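Local coordinates for putative enoyl-CoA hydratase/isomerase (Acinetobacter baumannii, PDB 3FDU) that probably catalyses hydration or double-bond isomerisation of enoyl-CoA thioesters, at the interface of chains A and B. Numbering follows the deposited sequence. Chains: chain A/B, Putative enoyl-CoA hydratase/isomerase.

The interface of chains A and B. Residues chain A 142-143, 148, 227-228, 231; chain B 209-210, 213.
B:Leu213, with 112 Å² buried against chain A, is the knob by which helix 204-214 of one crotonase-family subunit packs on helices 147-155 and 218-236 and a proline loop of another; the deposited assembly holds three copies, probably the crotonase trimer, and the whole interface is not an exact two-fold. Its CG lies anti to the carbonyl carbon (chi1 -72°), so that each methyl finds a different wall. CD2 meets A:Ile231 tip to tip, 3.6 Å from CD1 of that residue, the end of an extended chain (chi2 169°). One turn earlier, A:His227 has CG anti to its backbone N; its flat imidazole lies against the same methyl by the CD2–NE2 side, A:His227 CD2 being 3.7 Å from B:Leu213 CD2, with ND1 on the far side. The leucine crosses the pyrrolidine of A:Pro143 obliquely, its CD1 3.7 Å from A:Pro143 CD. A branched, flexible leucine suits this split socket, and the rigid proline ring offers a fixed apolar surface.

Around this core the contacts become mixed. B:Thr210, carrying both a hydroxyl and a methyl, sets OG1 3.4 Å from A:Pro143 CD, a contact without a hydrogen bond, and CG2 3.9 Å from A:Pro143 CG. Beta-branched A:Ile231 turns its CG2 toward B:Gln209, which crosses it obliquely; the glutamine's bend at chi2 (-64°) brings the side-chain carboxamide nitrogen NE2 to CG2 beside CB, pairing an aliphatic stem with a polar tip.

At the polar edge, A:Ser148 is small enough to let its CB approach B:Leu213 CB to 3.5 Å. Its OG, between the backbone N and carbonyl carbon, hydrogen-bonds to the anti lone pair of A:Glu228 OE2. A carboxylate oxygen can take two donors, and OE2 also accepts the backbone N of A:Ser148 at 2.9 Å, nearly along its C–O axis; the N-terminal end of helix 147-155 would probably favour the charged carboxylate. Water 1 links A:Ser148 OG to B:Leu213 O, 2.8 Å from the water, near the partner helix's C-terminal end.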
loop_
_atom_site.group_PDB
_atom_site.type_symbol
_atom_site.label_atom_id
_atom_site.label_comp_id
_atom_site.label_asym_id
_atom_site.label_seq_id
_atom_site.Cartn_x
_atom_site.Cartn_y
_atom_site.Cartn_z
ATOM N N SER A 142 -12.148 -15.812 10.455
ATOM C CA SER A 142 -12.157 -14.410 9.994
ATOM C C SER A 142 -10.776 -13.863 10.289
ATOM O O SER A 142 -9.937 -14.585 10.825
ATOM C CB SER A 142 -13.265 -13.569 10.725
ATOM O OG SER A 142 -13.066 -13.641 12.137
ATOM N N PRO A 143 -10.511 -12.601 9.948
ATOM C CA PRO A 143 -9.079 -12.197 10.035
ATOM C C PRO A 143 -8.511 -12.181 11.465
ATOM O O PRO A 143 -9.285 -11.999 12.436
ATOM C CB PRO A 143 -9.114 -10.748 9.502
ATOM C CG PRO A 143 -10.265 -10.818 8.433
ATOM C CD PRO A 143 -11.322 -11.666 9.140
ATOM N N SER A 148 -6.830 -7.479 8.519
ATOM C CA SER A 148 -7.863 -6.733 7.786
ATOM C C SER A 148 -7.421 -5.310 7.475
ATOM O O SER A 148 -7.901 -4.729 6.510
ATOM C CB SER A 148 -9.220 -6.700 8.519
ATOM O OG SER A 148 -9.062 -6.113 9.807
ATOM N N HIS A 227 -10.425 -5.902 18.118
ATOM C CA HIS A 227 -11.777 -5.899 17.585
ATOM C C HIS A 227 -11.911 -7.086 16.598
ATOM O O HIS A 227 -12.955 -7.734 16.504
ATOM C CB HIS A 227 -12.081 -4.570 16.885
ATOM C CG HIS A 227 -13.310 -4.624 16.041
ATOM N ND1 HIS A 227 -14.542 -4.996 16.553
ATOM C CD2 HIS A 227 -13.492 -4.433 14.709
ATOM C CE1 HIS A 227 -15.438 -4.991 15.584
ATOM N NE2 HIS A 227 -14.829 -4.653 14.454
ATOM N N GLU A 228 -10.842 -7.369 15.864
ATOM C CA GLU A 228 -10.815 -8.609 15.064
ATOM C C GLU A 228 -11.032 -9.827 15.960
ATOM O O GLU A 228 -11.776 -10.760 15.590
ATOM C CB GLU A 228 -9.474 -8.776 14.354
ATOM C CG GLU A 228 -9.353 -7.949 13.073
ATOM C CD GLU A 228 -8.039 -8.253 12.309
ATOM O OE1 GLU A 228 -7.201 -9.007 12.870
ATOM O OE2 GLU A 228 -7.866 -7.738 11.167
ATOM N N ILE A 231 -14.700 -10.558 16.720
ATOM C CA ILE A 231 -15.348 -11.194 15.585
ATOM C C ILE A 231 -14.876 -12.655 15.372
ATOM O O ILE A 231 -15.685 -13.536 15.089
ATOM C CB ILE A 231 -15.173 -10.339 14.300
ATOM C CG1 ILE A 231 -15.956 -9.016 14.513
ATOM C CG2 ILE A 231 -15.596 -11.177 12.991
ATOM C CD1 ILE A 231 -15.675 -7.971 13.472
ATOM N N GLN B 209 -17.987 -11.025 7.064
ATOM C CA GLN B 209 -17.297 -10.328 8.160
ATOM C C GLN B 209 -15.868 -9.896 7.725
ATOM O O GLN B 209 -15.382 -8.867 8.161
ATOM C CB GLN B 209 -17.217 -11.194 9.427
ATOM C CG GLN B 209 -18.573 -11.622 10.006
ATOM C CD GLN B 209 -19.344 -10.414 10.471
ATOM O OE1 GLN B 209 -20.557 -10.255 10.192
ATOM N NE2 GLN B 209 -18.647 -9.523 11.160
ATOM N N THR B 210 -15.207 -10.697 6.883
ATOM C CA THR B 210 -13.840 -10.326 6.385
ATOM C C THR B 210 -13.935 -9.051 5.526
ATOM O O THR B 210 -13.184 -8.069 5.744
ATOM C CB THR B 210 -13.204 -11.465 5.545
ATOM O OG1 THR B 210 -12.991 -12.605 6.377
ATOM C CG2 THR B 210 -11.846 -11.040 4.906
ATOM N N LEU B 213 -14.701 -5.985 7.784
ATOM C CA LEU B 213 -13.466 -5.513 8.471
ATOM C C LEU B 213 -12.521 -4.750 7.547
ATOM O O LEU B 213 -11.942 -3.726 7.936
ATOM C CB LEU B 213 -12.696 -6.673 9.101
ATOM C CG LEU B 213 -13.380 -7.239 10.332
ATOM C CD1 LEU B 213 -12.875 -8.672 10.564
ATOM C CD2 LEU B 213 -13.108 -6.326 11.524
HETATM O O HOH W 1 -10.702 -3.599 10.398
#